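Local coordinates for protein CPn_0803/CP_1068/CPj0803/CpB0832 (Chlamydophila pneumoniae, PDB 3Q9D) that is of unknown function but is a coiled-coil protein probably associated with the needle tip of the chlamydial type III secretion system, at residues Val50-Leu54 with Phe91-Leu96. Numbering follows the deposited sequence. Where two conformers were deposited one is given.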
ATOM      1  N   VAL A  50     -36.666   7.447 -10.961  1.00 30.86           N
ATOM      2  CA  VAL A  50     -36.030   6.669  -9.899  0.70 32.84           C
ATOM      3  C   VAL A  50     -34.984   5.705 -10.461  1.00 29.01           C
ATOM      4  O   VAL A  50     -33.910   5.547  -9.898  1.00 30.06           O
ATOM      5  CB  VAL A  50     -37.065   5.878  -9.058  0.70 37.92           C
ATOM      6  CG1 VAL A  50     -36.373   5.065  -7.972  0.70 29.84           C
ATOM      7  CG2 VAL A  50     -38.085   6.826  -8.443  0.70 40.84           C
ATOM      8  N   PHE A  51     -35.318   5.051 -11.569  1.00 25.00           N
ATOM      9  CA  PHE A  51     -34.381   4.144 -12.197  1.00 28.04           C
ATOM     10  C   PHE A  51     -33.174   4.915 -12.681  1.00 28.81           C
ATOM     11  O   PHE A  51     -32.057   4.414 -12.627  1.00 25.23           O
ATOM     12  CB  PHE A  51     -35.021   3.403 -13.368  1.00 30.51           C
ATOM     13  CG  PHE A  51     -36.002   2.334 -12.939  1.00 35.91           C
ATOM     14  CD1 PHE A  51     -35.591   1.018 -12.792  1.00 35.03           C
ATOM     15  CD2 PHE A  51     -37.326   2.655 -12.665  1.00 41.17           C
ATOM     16  CE1 PHE A  51     -36.483   0.039 -12.391  1.00 35.16           C
ATOM     17  CE2 PHE A  51     -38.224   1.678 -12.263  1.00 36.68           C
ATOM     18  CZ  PHE A  51     -37.796   0.369 -12.126  1.00 31.76           C
ATOM     19  N   LEU A  52     -33.408   6.097 -13.244  1.00 33.06           N
ATOM     20  CA  LEU A  52     -32.313   6.922 -13.747  1.00 33.89           C
ATOM     21  C   LEU A  52     -31.384   7.413 -12.640  1.00 25.56           C
ATOM     22  O   LEU A  52     -30.165   7.361 -12.773  1.00 23.91           O
ATOM     23  CB  LEU A  52     -32.862   8.114 -14.532  1.00 36.71           C
ATOM     24  CG  LEU A  52     -31.843   8.905 -15.355  1.00 51.17           C
ATOM     25  CD1 LEU A  52     -31.099   7.991 -16.314  1.00 52.15           C
ATOM     26  CD2 LEU A  52     -32.519  10.041 -16.105  1.00 51.71           C
ATOM     27  N   LEU A  53     -31.971   7.910 -11.558  1.00 23.55           N
ATOM     28  CA  LEU A  53     -31.198   8.376 -10.414  1.00 29.97           C
ATOM     29  C   LEU A  53     -30.424   7.229  -9.769  1.00 27.43           C
ATOM     30  O   LEU A  53     -29.268   7.386  -9.385  1.00 24.82           O
ATOM     31  CB  LEU A  53     -32.114   9.033  -9.382  1.00 38.75           C
ATOM     32  CG  LEU A  53     -32.176  10.561  -9.390  1.00 56.12           C
ATOM     33  CD1 LEU A  53     -33.558  11.035  -9.805  1.00 57.26           C
ATOM     34  CD2 LEU A  53     -31.806  11.113  -8.023  1.00 60.90           C
ATOM     35  N   LEU A  54     -31.073   6.074  -9.659  1.00 29.41           N
ATOM     36  CA  LEU A  54     -30.453   4.901  -9.065  1.00 25.81           C
ATOM     37  C   LEU A  54     -29.262   4.448  -9.893  1.00 23.42           C
ATOM     38  O   LEU A  54     -28.217   4.098  -9.351  1.00 23.17           O
ATOM     39  CB  LEU A  54     -31.470   3.767  -8.946  1.00 24.66           C
ATOM     40  CG  LEU A  54     -30.984   2.475  -8.292  1.00 28.61           C
ATOM     41  CD1 LEU A  54     -30.446   2.749  -6.900  1.00 28.31           C
ATOM     42  CD2 LEU A  54     -32.105   1.452  -8.247  1.00 28.10           C
ATOM     43  N   PHE A  91     -37.794  -4.077  -3.246  1.00 21.62           N
ATOM     44  CA  PHE A  91     -37.924  -4.293  -4.680  1.00 29.17           C
ATOM     45  C   PHE A  91     -36.542  -4.211  -5.324  1.00 25.79           C
ATOM     46  O   PHE A  91     -36.152  -5.092  -6.090  1.00 18.50           O
ATOM     47  CB  PHE A  91     -38.858  -3.258  -5.302  1.00 26.36           C
ATOM     48  CG  PHE A  91     -38.913  -3.323  -6.800  1.00 30.91           C
ATOM     49  CD1 PHE A  91     -39.487  -4.411  -7.435  1.00 36.12           C
ATOM     50  CD2 PHE A  91     -38.392  -2.300  -7.572  1.00 35.57           C
ATOM     51  CE1 PHE A  91     -39.540  -4.486  -8.817  1.00 35.29           C
ATOM     52  CE2 PHE A  91     -38.448  -2.363  -8.957  1.00 40.75           C
ATOM     53  CZ  PHE A  91     -39.023  -3.465  -9.576  1.00 36.32           C
ATOM     54  N   PHE A  92     -35.796  -3.158  -5.007  1.00 20.42           N
ATOM     55  CA  PHE A  92     -34.469  -2.991  -5.606  1.00 22.54           C
ATOM     56  C   PHE A  92     -33.425  -3.984  -5.108  1.00 20.02           C
ATOM     57  O   PHE A  92     -32.558  -4.411  -5.874  1.00 18.77           O
ATOM     58  CB  PHE A  92     -33.980  -1.544  -5.468  1.00 24.33           C
ATOM     59  CG  PHE A  92     -34.658  -0.592  -6.423  1.00 24.83           C
ATOM     60  CD1 PHE A  92     -34.530  -0.769  -7.797  1.00 32.21           C
ATOM     61  CD2 PHE A  92     -35.411   0.473  -5.953  1.00 29.81           C
ATOM     62  CE1 PHE A  92     -35.153   0.098  -8.690  1.00 31.77           C
ATOM     63  CE2 PHE A  92     -36.036   1.342  -6.828  1.00 33.56           C
ATOM     64  CZ  PHE A  92     -35.909   1.158  -8.198  1.00 36.19           C
ATOM     65  N   PHE A  93     -33.506  -4.371  -3.832  1.00 17.80           N
ATOM     66  CA  PHE A  93     -32.617  -5.416  -3.310  1.00 19.10           C
ATOM     67  C   PHE A  93     -32.858  -6.771  -4.002  1.00 21.53           C
ATOM     68  O   PHE A  93     -31.914  -7.437  -4.397  1.00 21.17           O
ATOM     69  CB  PHE A  93     -32.777  -5.574  -1.791  1.00 16.19           C
ATOM     70  CG  PHE A  93     -32.174  -4.431  -0.988  1.00 25.14           C
ATOM     71  CD1 PHE A  93     -30.923  -3.908  -1.318  1.00 19.46           C
ATOM     72  CD2 PHE A  93     -32.861  -3.882   0.086  1.00 20.13           C
ATOM     73  CE1 PHE A  93     -30.353  -2.843  -0.559  1.00 16.60           C
ATOM     74  CE2 PHE A  93     -32.310  -2.825   0.841  1.00 20.53           C
ATOM     75  CZ  PHE A  93     -31.057  -2.307   0.503  1.00 22.80           C
ATOM     76  N   GLU A  94     -34.113  -7.189  -4.122  1.00 21.36           N
ATOM     77  CA  GLU A  94     -34.418  -8.431  -4.858  1.00 23.90           C
ATOM     78  C   GLU A  94     -33.895  -8.341  -6.292  1.00 22.75           C
ATOM     79  O   GLU A  94     -33.247  -9.262  -6.803  1.00 27.27           O
ATOM     80  CB  GLU A  94     -35.925  -8.664  -4.905  1.00 34.53           C
ATOM     81  CG  GLU A  94     -36.558  -8.981  -3.577  1.00 48.10           C
ATOM     82  CD  GLU A  94     -36.175 -10.358  -3.066  1.00 60.71           C
ATOM     83  OE1 GLU A  94     -35.422 -11.072  -3.768  1.00 56.74           O
ATOM     84  OE2 GLU A  94     -36.639 -10.722  -1.963  1.00 67.72           O
ATOM     85  N   MET A  95     -34.179  -7.217  -6.944  1.00 18.46           N
ATOM     86  CA  MET A  95     -33.733  -6.993  -8.316  1.00 19.56           C
ATOM     87  C   MET A  95     -32.202  -7.078  -8.444  1.00 19.77           C
ATOM     88  O   MET A  95     -31.665  -7.851  -9.261  1.00 22.82           O
ATOM     89  CB  MET A  95     -34.205  -5.618  -8.806  1.00 21.93           C
ATOM     90  CG  MET A  95     -33.635  -5.236 -10.170  1.00 18.15           C
ATOM     91  SD  MET A  95     -33.814  -3.479 -10.580  1.00 25.54           S
ATOM     92  CE  MET A  95     -35.547  -3.240 -10.195  1.00 31.94           C
ATOM     93  N   LEU A  96     -31.500  -6.292  -7.629  1.00 18.84           N
ATOM     94  CA  LEU A  96     -30.046  -6.081  -7.793  1.00 21.21           C
ATOM     95  C   LEU A  96     -29.155  -7.107  -7.084  1.00 28.37           C
ATOM     96  O   LEU A  96     -28.029  -7.354  -7.510  1.00 23.61           O
ATOM     97  CB  LEU A  96     -29.664  -4.667  -7.349  1.00 19.55           C
ATOM     98  CG  LEU A  96     -30.314  -3.557  -8.184  1.00 21.39           C
ATOM     99  CD1 LEU A  96     -30.019  -2.194  -7.581  1.00 22.43           C
ATOM    100  CD2 LEU A  96     -29.818  -3.629  -9.618  1.00 22.24           C
TER
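Phe92 reaches from helix 86-98 to Val50, Phe51 and Leu54 of helix 48-61, forming part of the hydrophobic core of the N-terminal helical bundle of the chain, with the phenylalanines as its aromatic part. Its edge points at the face of the Phe51 ring in a T-shaped pair, the centroids 5.6 Å apart and the planes at 73°. Leu54 lays a methyl over one face of Phe92 in a CH-pi contact, CD2 being 3.5 Å from the ring centroid but displaced toward the CD1-CE1 side. Phe91 of the same helix covers the opposite face, with its CD2 above the ring centre, so the flat Phe92 is sandwiched between an aliphatic branch and a second phenylalanine. Val50 adds a compact methyl, CG1 lying 3.9 Å from Phe92 CE2 in one of its two modelled conformers.

The segment axes come no nearer than 13.6 Å and are inclined at 60°, a gap that suits long, bulky side chains. Behind this first shell, helix 107-133 backs the core through Gln109 against Phe51, while Val77 and Cys81 of helix 70-82 pack on Leu54. Flexible, unbranched Met95 lies against Ala113 and Ile117 of helix 107-133, and in one of two modelled conformers its methyl approaches Phe51 obliquely. Leu54 spans its share with CG anti to the backbone N (chi1 -178°), and its CD2 approaches Leu96 CD1 at 4.3 Å and Phe92 CD1 at 3.3 Å.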